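Local coordinates for programmed cell death 6-interacting protein (Homo sapiens, PDB 5WA1) that takes part in multivesicular body sorting, membrane repair and cytokinesis, and is represented here by its Bro1 domain, which binds CHMP4 proteins of ESCRT-III, at residues K319-S322 with D323-N326; R71-A74 with V75-L79; D247-K250 with Q251-K255; A180-H183 with I184-V188; K168-A171 with K172-F176. One frame throughout, in Å; residues are numbered along the deposited sequence.

Contact 1: residues K319-S322 with D323-N326; sequences KDFS and DKIN
Phe321 and Ile325, one helical turn apart, pack at the start of helix 319-340, an alpha-helix of the Bro1 domain within the part that interacts with CHMP4 proteins. The apolar contact is a CH-pi interaction: Ile325 CD1 stands over the middle of the Phe321 ring, 3.8 Å from its centroid and 11° off the ring normal. Ring and methyl form part of the buried side of the helix, where Ile325 also meets Ala302 and Ile305 of helix 291-311, and Phe321 reaches Ala275 and Asn276 of helix 262-287. Lys324 approaches differently, at the rim of the ring. A bend at chi3 (64°) brings its CE near the ring plane, 3.6 Å from Phe321 CD1, so the aliphatic part of the lysine borders the aromatic while Tyr279 of helix 262-287 touches the same side chain.

The charged contact lies on the exposed side. Lys319 NZ and Asp323 OD2 form a salt bridge at 3.5 Å, a long pairing along one turn, to which the lysine comes by an extended chain that turns only at its last torsion.

Backbone hydrogen bonds follow the regular i to i+4 pattern, as in Ile325 N to Phe321 O at 3.0 Å. The carbonyl of Ser322 takes two donors from one residue, which approach from opposite faces of its plane: Asn326 N lies 3.0 Å from Ser322 O, and Asn326 ND2 reaches the same oxygen from above the carbonyl plane, off the lone pairs, in a bent bond (141° at the hydrogen), its 2.6 Å rather short.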
loop_
_atom_site.group_PDB
_atom_site.type_symbol
_atom_site.label_atom_id
_atom_site.label_comp_id
_atom_site.label_asym_id
_atom_site.label_seq_id
_atom_site.Cartn_x
_atom_site.Cartn_y
_atom_site.Cartn_z
ATOM N N LYS A 319 6.601 -23.582 6.756
ATOM C CA LYS A 319 6.820 -24.886 7.381
ATOM C C LYS A 319 5.913 -25.088 8.588
ATOM O O LYS A 319 5.302 -26.153 8.745
ATOM C CB LYS A 319 8.282 -25.059 7.795
ATOM C CG LYS A 319 8.519 -26.338 8.598
ATOM C CD LYS A 319 9.926 -26.420 9.170
ATOM C CE LYS A 319 10.051 -27.563 10.164
ATOM N NZ LYS A 319 9.679 -28.874 9.562
ATOM N N ASP A 320 5.813 -24.078 9.454
ATOM C CA ASP A 320 5.004 -24.212 10.663
ATOM C C ASP A 320 3.527 -24.381 10.328
ATOM O O ASP A 320 2.839 -25.227 10.916
ATOM C CB ASP A 320 5.220 -22.997 11.568
ATOM C CG ASP A 320 6.588 -22.998 12.237
ATOM O OD1 ASP A 320 7.455 -23.804 11.831
ATOM O OD2 ASP A 320 6.797 -22.190 13.165
ATOM N N PHE A 321 3.022 -23.577 9.388
ATOM C CA PHE A 321 1.647 -23.725 8.923
ATOM C C PHE A 321 1.423 -25.096 8.296
ATOM O O PHE A 321 0.379 -25.730 8.517
ATOM C CB PHE A 321 1.337 -22.613 7.924
ATOM C CG PHE A 321 -0.117 -22.469 7.585
ATOM C CD1 PHE A 321 -1.102 -22.876 8.467
ATOM C CD2 PHE A 321 -0.492 -21.917 6.373
ATOM C CE1 PHE A 321 -2.442 -22.734 8.140
ATOM C CE2 PHE A 321 -1.827 -21.767 6.042
ATOM C CZ PHE A 321 -2.805 -22.178 6.926
ATOM N N SER A 322 2.400 -25.577 7.520
ATOM C CA SER A 322 2.274 -26.879 6.872
ATOM C C SER A 322 2.143 -28.001 7.899
ATOM O O SER A 322 1.312 -28.905 7.741
ATOM C CB SER A 322 3.477 -27.121 5.966
ATOM O OG SER A 322 3.281 -28.266 5.164
ATOM N N ASP A 323 2.958 -27.953 8.958
ATOM C CA ASP A 323 2.897 -28.959 10.016
ATOM C C ASP A 323 1.578 -28.894 10.774
ATOM O O ASP A 323 1.025 -29.931 11.161
ATOM C CB ASP A 323 4.064 -28.767 10.981
ATOM C CG ASP A 323 5.409 -28.979 10.322
ATOM O OD1 ASP A 323 5.452 -29.629 9.257
ATOM O OD2 ASP A 323 6.422 -28.493 10.868
ATOM N N LYS A 324 1.071 -27.684 11.019
ATOM C CA LYS A 324 -0.211 -27.538 11.700
ATOM C C LYS A 324 -1.331 -28.181 10.891
ATOM O O LYS A 324 -2.164 -28.916 11.433
ATOM C CB LYS A 324 -0.494 -26.057 11.951
ATOM C CG LYS A 324 -1.764 -25.786 12.734
ATOM C CD LYS A 324 -1.844 -24.324 13.168
ATOM C CE LYS A 324 -1.926 -23.377 11.983
ATOM N NZ LYS A 324 -1.915 -21.946 12.408
ATOM N N ILE A 325 -1.350 -27.925 9.584
ATOM C CA ILE A 325 -2.373 -28.496 8.710
ATOM C C ILE A 325 -2.283 -30.011 8.709
ATOM O O ILE A 325 -3.287 -30.717 8.864
ATOM C CB ILE A 325 -2.229 -27.931 7.284
ATOM C CG1 ILE A 325 -2.548 -26.444 7.250
ATOM C CG2 ILE A 325 -3.113 -28.711 6.294
ATOM C CD1 ILE A 325 -2.122 -25.778 5.932
ATOM N N ASN A 326 -1.075 -30.536 8.527
ATOM C CA ASN A 326 -0.937 -31.975 8.371
ATOM C C ASN A 326 -1.107 -32.713 9.692
ATOM O O ASN A 326 -1.574 -33.854 9.697
ATOM C CB ASN A 326 0.399 -32.282 7.697
ATOM C CG ASN A 326 0.395 -31.890 6.224
ATOM O OD1 ASN A 326 -0.225 -32.558 5.398
ATOM N ND2 ASN A 326 1.055 -30.785 5.895
#

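Contact 2: residues R71-A74 with V75-L79; sequences RRAA and VGRPL
Val75 lies against Arg71 at the last turn of helix 56-75, and its CG2 methyl does the touching. That methyl sits over the centre of one face of the Arg71 guanidinium, 3.9 Å from CZ, and also 3.7 Å from CG of the same arginine. It is a tight fit, since Val75 CG2 is only 3.1 Å from Arg71 O; the valine's chi1 of -65° places CG2 between its own backbone N and carbonyl carbon, turned back toward the preceding helical turn.

A second arginine reaches back from beyond the helix: the Arg77 guanidinium turns one face to Ala73, with Ala73 CA over its centre, 3.9 Å from Arg77 CZ, and the Ala73 methyl equally near NH1.

Polar bonds fix the Arg71 group. Its NE pairs with Glu140 in a salt bridge, NH1 bonds to Thr33 and NH2 to the carbonyl of Ser34, which together hold the guanidinium flat beneath the valine. In the backbone, Val75 N bonds to Arg71 O at 2.9 Å in a good helical geometry. The next bond, from Gly76 N to Arg72 O, has the same length but bends to 132° at the hydrogen and comes from above the carbonyl plane.

Past Arg77 the chain makes an inverse gamma turn centred on Pro78. The arrangement as a whole is a helix C-terminus passing into the loop before helix 83-97, with Val75 packed on Trp116 of the two-stranded antiparallel sheet.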
loop_
_atom_site.group_PDB
_atom_site.type_symbol
_atom_site.label_atom_id
_atom_site.label_comp_id
_atom_site.label_asym_id
_atom_site.label_seq_id
_atom_site.Cartn_x
_atom_site.Cartn_y
_atom_site.Cartn_z
ATOM N N ARG A 71 11.059 21.727 0.765
ATOM C CA ARG A 71 11.276 20.757 -0.303
ATOM C C ARG A 71 12.544 19.953 -0.055
ATOM O O ARG A 71 12.555 18.727 -0.203
ATOM C CB ARG A 71 11.346 21.454 -1.668
ATOM C CG ARG A 71 11.458 20.445 -2.808
ATOM C CD ARG A 71 11.594 21.071 -4.189
ATOM N NE ARG A 71 11.243 20.087 -5.211
ATOM C CZ ARG A 71 12.105 19.250 -5.780
ATOM N NH1 ARG A 71 11.684 18.384 -6.697
ATOM N NH2 ARG A 71 13.392 19.285 -5.453
ATOM N N ARG A 72 13.636 20.635 0.313
ATOM C CA ARG A 72 14.881 19.931 0.595
ATOM C C ARG A 72 14.697 18.908 1.713
ATOM O O ARG A 72 15.229 17.792 1.636
ATOM C CB ARG A 72 15.983 20.930 0.951
ATOM C CG ARG A 72 16.360 21.879 -0.188
ATOM C CD ARG A 72 17.648 22.641 0.114
ATOM N NE ARG A 72 17.492 23.603 1.203
ATOM C CZ ARG A 72 17.122 24.869 1.038
ATOM N NH1 ARG A 72 16.868 25.336 -0.178
ATOM N NH2 ARG A 72 17.005 25.672 2.089
ATOM N N ALA A 73 13.930 19.259 2.748
ATOM C CA ALA A 73 13.697 18.316 3.840
ATOM C C ALA A 73 12.778 17.166 3.429
ATOM O O ALA A 73 12.915 16.051 3.947
ATOM C CB ALA A 73 13.121 19.051 5.048
ATOM N N ALA A 74 11.836 17.403 2.514
ATOM C CA ALA A 74 10.873 16.369 2.143
ATOM C C ALA A 74 11.411 15.396 1.102
ATOM O O ALA A 74 11.084 14.205 1.147
ATOM C CB ALA A 74 9.579 16.997 1.613
ATOM N N VAL A 75 12.211 15.867 0.142
ATOM C CA VAL A 75 12.617 15.027 -0.975
ATOM C C VAL A 75 14.116 15.047 -1.230
ATOM O O VAL A 75 14.576 14.415 -2.182
ATOM C CB VAL A 75 11.852 15.391 -2.268
ATOM C CG1 VAL A 75 10.356 15.091 -2.103
ATOM C CG2 VAL A 75 12.070 16.842 -2.651
ATOM N N GLY A 76 14.904 15.739 -0.405
ATOM C CA GLY A 76 16.336 15.794 -0.624
ATOM C C GLY A 76 17.143 14.795 0.185
ATOM O O GLY A 76 18.256 14.434 -0.209
ATOM N N ARG A 77 16.601 14.346 1.316
ATOM C CA ARG A 77 17.302 13.432 2.215
ATOM C C ARG A 77 16.609 12.077 2.218
ATOM O O ARG A 77 15.545 11.929 2.838
ATOM C CB ARG A 77 17.350 14.004 3.636
ATOM C CG ARG A 77 17.706 15.473 3.715
ATOM C CD ARG A 77 17.275 16.055 5.051
ATOM N NE ARG A 77 17.392 17.511 5.074
ATOM C CZ ARG A 77 16.892 18.288 6.030
ATOM N NH1 ARG A 77 16.232 17.746 7.047
ATOM N NH2 ARG A 77 17.046 19.602 5.968
ATOM N N PRO A 78 17.166 11.045 1.540
ATOM C CA PRO A 78 16.580 9.687 1.621
ATOM C C PRO A 78 16.942 8.985 2.928
ATOM O O PRO A 78 17.869 8.178 3.026
ATOM C CB PRO A 78 17.185 8.990 0.399
ATOM C CG PRO A 78 18.507 9.667 0.208
ATOM C CD PRO A 78 18.310 11.106 0.613
ATOM N N LEU A 79 16.189 9.305 3.978
ATOM C CA LEU A 79 16.439 8.758 5.305
ATOM C C LEU A 79 15.144 8.777 6.109
ATOM O O LEU A 79 14.126 9.320 5.674
ATOM C CB LEU A 79 17.553 9.534 6.028
ATOM C CG LEU A 79 18.989 9.511 5.479
ATOM C CD1 LEU A 79 19.914 10.450 6.242
ATOM C CD2 LEU A 79 19.547 8.093 5.488
#

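Contact 3: residues D247-K250 with Q251-K255; sequences DAFK and QCQYK
Phe249 and Gln253 meet obliquely, the CE1 corner of the ring 3.9 Å from Gln253 NE2, with the ring and amide planes nearly perpendicular at 84°. On another side of the turn, Gln251 folds back over the carbonyl of Asp247, its CG 3.4 Å from Asp247 O, and then runs on extended. Cys252 directs its sulfur along the helix toward the preceding turn, SG 3.5 Å from Ala248 O.

These side chains are set by a backbone that is losing its helical form. Gln251 N still makes the i to i+4 bond to Asp247 O at 3.2 Å, while a weak second bond ties it to Ala248 O. Cys252 N has its better bond with Phe249 O, at 3.0 Å, an i to i+3 link bent to 132° at the hydrogen, and only a weak one with Ala248 O. The shift from i to i+4 toward i to i+3 bonding is the tightening, 3-10-like, seen where an alpha-helix runs out, here in the last turn of helix 231-252 of the Bro1 domain. Gln253 N to Lys250 O is a weak bond too, and a type I beta turn from Cys252 to Lys255 follows, closed by Lys255 N to Cys252 O at 3.2 Å.

Further out, the amide of Gln251 is anchored through OE1 to Thr207 OG1 of helix 202-226, where Leu210 also touches Asp247, Ala248 and Gln251. From the other neighbour, helix 262-287, Leu266 packs on Ala248, Phe249 and Cys252, and Phe263 adds a further contact to the buried cysteine.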
loop_
_atom_site.group_PDB
_atom_site.type_symbol
_atom_site.label_atom_id
_atom_site.label_comp_id
_atom_site.label_asym_id
_atom_site.label_seq_id
_atom_site.Cartn_x
_atom_site.Cartn_y
_atom_site.Cartn_z
ATOM N N ASP A 247 -6.132 -10.689 -7.592
ATOM C CA ASP A 247 -6.309 -9.606 -8.554
ATOM C C ASP A 247 -4.992 -8.883 -8.811
ATOM O O ASP A 247 -4.678 -8.540 -9.955
ATOM C CB ASP A 247 -7.364 -8.616 -8.049
ATOM C CG ASP A 247 -8.785 -9.148 -8.162
ATOM O OD1 ASP A 247 -8.994 -10.184 -8.825
ATOM O OD2 ASP A 247 -9.699 -8.515 -7.596
ATOM N N ALA A 248 -4.206 -8.656 -7.756
ATOM C CA ALA A 248 -2.933 -7.961 -7.913
ATOM C C ALA A 248 -1.952 -8.762 -8.763
ATOM O O ALA A 248 -1.321 -8.215 -9.677
ATOM C CB ALA A 248 -2.336 -7.656 -6.545
ATOM N N PHE A 249 -1.786 -10.062 -8.471
ATOM C CA PHE A 249 -0.803 -10.821 -9.238
ATOM C C PHE A 249 -1.247 -10.984 -10.689
ATOM O O PHE A 249 -0.405 -10.995 -11.594
ATOM C CB PHE A 249 -0.498 -12.156 -8.533
ATOM C CG PHE A 249 -1.176 -13.360 -9.118
ATOM C CD1 PHE A 249 -0.640 -14.021 -10.209
ATOM C CD2 PHE A 249 -2.310 -13.886 -8.515
ATOM C CE1 PHE A 249 -1.253 -15.144 -10.737
ATOM C CE2 PHE A 249 -2.934 -15.024 -9.029
ATOM C CZ PHE A 249 -2.405 -15.652 -10.140
ATOM N N LYS A 250 -2.556 -11.032 -10.941
ATOM C CA LYS A 250 -3.023 -11.093 -12.321
ATOM C C LYS A 250 -2.675 -9.826 -13.094
ATOM O O LYS A 250 -2.437 -9.892 -14.303
ATOM C CB LYS A 250 -4.529 -11.360 -12.364
ATOM C CG LYS A 250 -4.898 -12.790 -12.005
ATOM C CD LYS A 250 -6.403 -12.990 -11.884
ATOM C CE LYS A 250 -6.748 -14.421 -11.446
ATOM N NZ LYS A 250 -6.267 -14.776 -10.065
ATOM N N GLN A 251 -2.624 -8.666 -12.429
ATOM C CA GLN A 251 -2.188 -7.454 -13.123
ATOM C C GLN A 251 -0.684 -7.440 -13.372
ATOM O O GLN A 251 -0.218 -6.676 -14.217
ATOM C CB GLN A 251 -2.589 -6.205 -12.330
ATOM C CG GLN A 251 -4.089 -6.054 -12.160
ATOM C CD GLN A 251 -4.457 -4.899 -11.264
ATOM O OE1 GLN A 251 -3.601 -4.115 -10.863
ATOM N NE2 GLN A 251 -5.739 -4.789 -10.937
ATOM N N CYS A 252 0.078 -8.263 -12.656
ATOM C CA CYS A 252 1.516 -8.381 -12.857
ATOM C C CYS A 252 1.898 -9.497 -13.808
ATOM O O CYS A 252 3.076 -9.590 -14.172
ATOM C CB CYS A 252 2.225 -8.650 -11.531
ATOM S SG CYS A 252 2.006 -7.374 -10.365
ATOM N N GLN A 253 0.933 -10.323 -14.219
ATOM C CA GLN A 253 1.244 -11.562 -14.923
ATOM C C GLN A 253 2.089 -11.314 -16.161
ATOM O O GLN A 253 3.034 -12.064 -16.440
ATOM C CB GLN A 253 -0.048 -12.281 -15.307
ATOM C CG GLN A 253 -0.357 -13.493 -14.485
ATOM C CD GLN A 253 -1.545 -14.233 -15.040
ATOM O OE1 GLN A 253 -2.267 -13.707 -15.892
ATOM N NE2 GLN A 253 -1.753 -15.460 -14.579
ATOM N N TYR A 254 1.764 -10.273 -16.923
ATOM C CA TYR A 254 2.408 -10.028 -18.202
ATOM C C TYR A 254 3.246 -8.754 -18.192
ATOM O O TYR A 254 3.640 -8.280 -19.257
ATOM C CB TYR A 254 1.354 -9.974 -19.310
ATOM C CG TYR A 254 0.509 -11.233 -19.404
ATOM C CD1 TYR A 254 0.999 -12.374 -20.021
ATOM C CD2 TYR A 254 -0.768 -11.280 -18.860
ATOM C CE1 TYR A 254 0.234 -13.533 -20.106
ATOM C CE2 TYR A 254 -1.540 -12.435 -18.934
ATOM C CZ TYR A 254 -1.032 -13.557 -19.565
ATOM O OH TYR A 254 -1.793 -14.705 -19.651
ATOM N N LYS A 255 3.533 -8.205 -17.013
ATOM C CA LYS A 255 4.284 -6.967 -16.863
ATOM C C LYS A 255 5.559 -7.247 -16.083
ATOM O O LYS A 255 5.571 -8.081 -15.176
ATOM C CB LYS A 255 3.456 -5.903 -16.129
ATOM C CG LYS A 255 2.085 -5.631 -16.731
ATOM C CD LYS A 255 2.117 -4.444 -17.674
ATOM C CE LYS A 255 0.734 -4.125 -18.210
ATOM N NZ LYS A 255 0.774 -3.054 -19.249
#

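Contact 4: residues A180-H183 with I184-V188; sequences AFLH and IKETV
The His183 imidazole carries the Thr187 methyl over one face: CG2 stands 4.1 Å from the ring centroid, 18° off the normal and shifted toward the NE2 side, in a CH-pi contact. Its ND1 is buried with no polar partner anywhere in the model. The other ring, Phe181, turns away from this turn and meets Phe146 of helix 137-157 edge to face.

Threonine and histidine are joined a second time through the backbone. The Thr187 hydroxyl donates to His183 O, with OG1 2.8 Å from the oxygen; chi1 of 63° lets OG1 reach back over its own helix while CG2 remains on the imidazole. A weak bond from Glu186 N reaches the same carbonyl.

All this lies on helix 164-191 of the Bro1 domain, held by i to i+4 bonds such as Lys185 N to Phe181 O at 3.0 Å. One turn later Ile184 O accepts from both Val188 N, at 2.9 Å, and Thr187 N, at 3.2 Å.

On the outer side, Leu182 CD1 and Lys185 CD meet at 4.0 Å, an aliphatic touch partway along the extended lysine, whose end leads away. Glu186 folds its CG to 3.4 Å from Leu182 O. Ser361 and Val364, from the C-terminal part of the chain, pass by Leu182 and His183, while Ser209 and Val205 of helix 202-226 border Leu182 and Lys185.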
loop_
_atom_site.group_PDB
_atom_site.type_symbol
_atom_site.label_atom_id
_atom_site.label_comp_id
_atom_site.label_asym_id
_atom_site.label_seq_id
_atom_site.Cartn_x
_atom_site.Cartn_y
_atom_site.Cartn_z
ATOM N N ALA A 180 -3.413 6.751 -1.931
ATOM C CA ALA A 180 -2.550 7.733 -2.576
ATOM C C ALA A 180 -2.085 7.250 -3.945
ATOM O O ALA A 180 -2.065 8.033 -4.898
ATOM C CB ALA A 180 -1.352 8.059 -1.682
ATOM N N PHE A 181 -1.710 5.968 -4.066
ATOM C CA PHE A 181 -1.406 5.427 -5.389
ATOM C C PHE A 181 -2.624 5.518 -6.295
ATOM O O PHE A 181 -2.500 5.810 -7.490
ATOM C CB PHE A 181 -0.934 3.972 -5.296
ATOM C CG PHE A 181 0.452 3.810 -4.734
ATOM C CD1 PHE A 181 1.514 4.548 -5.232
ATOM C CD2 PHE A 181 0.691 2.897 -3.705
ATOM C CE1 PHE A 181 2.799 4.391 -4.713
ATOM C CE2 PHE A 181 1.965 2.740 -3.178
ATOM C CZ PHE A 181 3.024 3.478 -3.685
ATOM N N LEU A 182 -3.815 5.287 -5.736
ATOM C CA LEU A 182 -5.033 5.358 -6.541
ATOM C C LEU A 182 -5.331 6.788 -6.966
ATOM O O LEU A 182 -5.814 7.023 -8.084
ATOM C CB LEU A 182 -6.209 4.781 -5.763
ATOM C CG LEU A 182 -7.496 4.694 -6.571
ATOM C CD1 LEU A 182 -7.296 3.745 -7.742
ATOM C CD2 LEU A 182 -8.635 4.239 -5.687
ATOM N N HIS A 183 -5.072 7.761 -6.088
ATOM C CA HIS A 183 -5.233 9.159 -6.484
ATOM C C HIS A 183 -4.295 9.516 -7.629
ATOM O O HIS A 183 -4.679 10.243 -8.551
ATOM C CB HIS A 183 -4.999 10.083 -5.289
ATOM C CG HIS A 183 -5.420 11.498 -5.537
ATOM N ND1 HIS A 183 -4.517 12.529 -5.683
ATOM C CD2 HIS A 183 -6.648 12.052 -5.663
ATOM C CE1 HIS A 183 -5.171 13.657 -5.892
ATOM N NE2 HIS A 183 -6.465 13.396 -5.885
ATOM N N ILE A 184 -3.059 9.009 -7.593
ATOM C CA ILE A 184 -2.140 9.265 -8.699
ATOM C C ILE A 184 -2.677 8.645 -9.982
ATOM O O ILE A 184 -2.619 9.257 -11.056
ATOM C CB ILE A 184 -0.731 8.744 -8.373
ATOM C CG1 ILE A 184 -0.200 9.397 -7.100
ATOM C CG2 ILE A 184 0.224 9.018 -9.534
ATOM C CD1 ILE A 184 1.143 8.879 -6.686
ATOM N N LYS A 185 -3.210 7.424 -9.890
ATOM C CA LYS A 185 -3.758 6.759 -11.070
ATOM C C LYS A 185 -4.804 7.627 -11.762
ATOM O O LYS A 185 -4.804 7.753 -12.994
ATOM C CB LYS A 185 -4.360 5.410 -10.674
ATOM C CG LYS A 185 -5.080 4.699 -11.813
ATOM C CD LYS A 185 -5.641 3.360 -11.378
ATOM C CE LYS A 185 -6.407 2.704 -12.513
ATOM N NZ LYS A 185 -7.195 1.540 -12.051
ATOM N N GLU A 186 -5.679 8.261 -10.984
ATOM C CA GLU A 186 -6.813 8.984 -11.539
ATOM C C GLU A 186 -6.476 10.400 -11.994
ATOM O O GLU A 186 -7.288 11.016 -12.689
ATOM C CB GLU A 186 -7.939 9.023 -10.503
ATOM C CG GLU A 186 -8.446 7.646 -10.121
ATOM C CD GLU A 186 -9.392 7.676 -8.936
ATOM O OE1 GLU A 186 -9.187 8.512 -8.028
ATOM O OE2 GLU A 186 -10.340 6.861 -8.911
ATOM N N THR A 187 -5.306 10.934 -11.639
ATOM C CA THR A 187 -5.010 12.336 -11.895
ATOM C C THR A 187 -3.718 12.584 -12.658
ATOM O O THR A 187 -3.540 13.694 -13.168
ATOM C CB THR A 187 -4.947 13.120 -10.573
ATOM O OG1 THR A 187 -3.878 12.611 -9.764
ATOM C CG2 THR A 187 -6.259 12.995 -9.807
ATOM N N VAL A 188 -2.825 11.598 -12.766
ATOM C CA VAL A 188 -1.486 11.863 -13.283
ATOM C C VAL A 188 -1.525 12.305 -14.744
ATOM O O VAL A 188 -0.703 13.127 -15.169
ATOM C CB VAL A 188 -0.587 10.625 -13.083
ATOM C CG1 VAL A 188 -1.094 9.445 -13.901
ATOM C CG2 VAL A 188 0.866 10.947 -13.418
#

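Contact 5: residues K168-A171 with K172-F176; sequences KIAA and KHYQF
Regular i to i+4 bonds link Lys168-Ala171 to Lys172-Gln175 on helix 164-191, as in Tyr174 N to Ala170 O at 2.9 Å. Over this frame Ile169 and His173 run side by side in the same direction: Ile169 CG2 covers one face of the imidazole, 4.2 Å from its centroid and 27° off the normal. The ring is tethered as well, His173 ND1 giving a weak bond, bent to 121° at the hydrogen, to the Ile169 O that already takes His173 N.

Gln175 folds back on Ala171. Its chi1 of -72° sets CG beside its backbone N, so that NE2 comes within 3.1 Å of Ala171 O, which lies in the amide plane. Gln175 N reaches that oxygen at 3.2 Å from the opposite face of the carbonyl, giving it two donors. The other end of the amide, OE1, accepts from the backbone N of Lys360. Tyr174 meets Ala170 more simply, CE2 4.0 Å from CB.

The bound peptide lies against this helix: aromatic packing from the peptide reaches Lys168 and Ala171, and Lys172 NZ makes a weak hydrogen bond to its backbone. Elsewhere Tyr174 lies between helix 202-226, at Met212 and Ala216, and helix 137-157, at Ala156 and Ala157, while His173 touches Leu86 of helix 83-97.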
loop_
_atom_site.group_PDB
_atom_site.type_symbol
_atom_site.label_atom_id
_atom_site.label_comp_id
_atom_site.label_asym_id
_atom_site.label_seq_id
_atom_site.Cartn_x
_atom_site.Cartn_y
_atom_site.Cartn_z
ATOM N N LYS A 168 -2.104 -1.782 13.994
ATOM C CA LYS A 168 -2.942 -0.635 13.656
ATOM C C LYS A 168 -2.187 0.379 12.799
ATOM O O LYS A 168 -2.758 0.952 11.862
ATOM C CB LYS A 168 -3.468 0.011 14.938
ATOM C CG LYS A 168 -4.533 1.078 14.734
ATOM C CD LYS A 168 -5.448 1.211 15.967
ATOM C CE LYS A 168 -4.665 1.467 17.248
ATOM N NZ LYS A 168 -5.538 1.827 18.420
ATOM N N ILE A 169 -0.906 0.612 13.098
ATOM C CA ILE A 169 -0.099 1.494 12.254
ATOM C C ILE A 169 -0.027 0.949 10.829
ATOM O O ILE A 169 -0.209 1.686 9.851
ATOM C CB ILE A 169 1.306 1.680 12.857
ATOM C CG1 ILE A 169 1.227 2.492 14.148
ATOM C CG2 ILE A 169 2.248 2.329 11.831
ATOM C CD1 ILE A 169 2.540 2.592 14.916
ATOM N N ALA A 170 0.243 -0.352 10.692
ATOM C CA ALA A 170 0.350 -0.942 9.362
ATOM C C ALA A 170 -0.975 -0.870 8.616
ATOM O O ALA A 170 -1.003 -0.555 7.420
ATOM C CB ALA A 170 0.828 -2.395 9.464
ATOM N N ALA A 171 -2.084 -1.159 9.298
ATOM C CA ALA A 171 -3.387 -1.106 8.642
ATOM C C ALA A 171 -3.685 0.297 8.131
ATOM O O ALA A 171 -4.160 0.469 7.002
ATOM C CB ALA A 171 -4.483 -1.562 9.605
ATOM N N LYS A 172 -3.405 1.309 8.953
ATOM C CA LYS A 172 -3.647 2.693 8.556
ATOM C C LYS A 172 -2.736 3.112 7.409
ATOM O O LYS A 172 -3.189 3.747 6.450
ATOM C CB LYS A 172 -3.467 3.612 9.772
ATOM C CG LYS A 172 -3.897 5.060 9.560
ATOM C CD LYS A 172 -4.079 5.777 10.908
ATOM C CE LYS A 172 -4.927 4.928 11.865
ATOM N NZ LYS A 172 -4.990 5.487 13.248
ATOM N N HIS A 173 -1.453 2.739 7.464
ATOM C CA HIS A 173 -0.516 3.199 6.441
ATOM C C HIS A 173 -0.706 2.483 5.102
ATOM O O HIS A 173 -0.535 3.107 4.042
ATOM C CB HIS A 173 0.916 3.041 6.954
ATOM C CG HIS A 173 1.339 4.136 7.892
ATOM N ND1 HIS A 173 0.635 4.451 9.036
ATOM C CD2 HIS A 173 2.385 4.993 7.849
ATOM C CE1 HIS A 173 1.235 5.449 9.659
ATOM N NE2 HIS A 173 2.299 5.796 8.960
ATOM N N TYR A 174 -1.065 1.193 5.116
ATOM C CA TYR A 174 -1.356 0.491 3.864
ATOM C C TYR A 174 -2.587 1.066 3.181
ATOM O O TYR A 174 -2.612 1.205 1.955
ATOM C CB TYR A 174 -1.553 -1.007 4.114
ATOM C CG TYR A 174 -0.275 -1.776 4.327
ATOM C CD1 TYR A 174 0.825 -1.591 3.492
ATOM C CD2 TYR A 174 -0.175 -2.714 5.357
ATOM C CE1 TYR A 174 2.002 -2.307 3.693
ATOM C CE2 TYR A 174 0.990 -3.424 5.562
ATOM C CZ TYR A 174 2.075 -3.210 4.729
ATOM O OH TYR A 174 3.240 -3.916 4.928
ATOM N N GLN A 175 -3.613 1.426 3.954
ATOM C CA GLN A 175 -4.800 2.020 3.348
ATOM C C GLN A 175 -4.509 3.422 2.824
ATOM O O GLN A 175 -5.042 3.822 1.782
ATOM C CB GLN A 175 -5.948 2.034 4.352
ATOM C CG GLN A 175 -6.512 0.631 4.606
ATOM C CD GLN A 175 -7.610 0.650 5.640
ATOM O OE1 GLN A 175 -8.797 0.721 5.308
ATOM N NE2 GLN A 175 -7.221 0.618 6.908
ATOM N N PHE A 176 -3.672 4.183 3.533
ATOM C CA PHE A 176 -3.235 5.469 3.004
ATOM C C PHE A 176 -2.462 5.288 1.702
ATOM O O PHE A 176 -2.762 5.942 0.698
ATOM C CB PHE A 176 -2.377 6.213 4.030
ATOM C CG PHE A 176 -1.695 7.417 3.446
ATOM C CD1 PHE A 176 -2.381 8.608 3.315
ATOM C CD2 PHE A 176 -0.401 7.329 2.946
ATOM C CE1 PHE A 176 -1.767 9.728 2.733
ATOM C CE2 PHE A 176 0.215 8.429 2.358
ATOM C CZ PHE A 176 -0.473 9.627 2.258
#

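All five contacts are local, along helices or at a helix end, within one helical Bro1 domain. Along the chain they come as contact 2, contact 5, contact 4, contact 3 and contact 1. Contacts 4 and 5 adjoin on helix 164-191, with centres 18 Å apart; contact 5 faces the bound peptide. Contact 3, at the end of helix 231-252, comes within about 7 Å of contact 4 between nearest atoms, though they do not touch. Contacts 1 and 2 lie farthest apart, centres 45 Å, on opposite sides of the chain's centre, which reflects the elongated shape of the domain. Contacts 1 and 3 fall in the part that interacts with CHMP4 proteins.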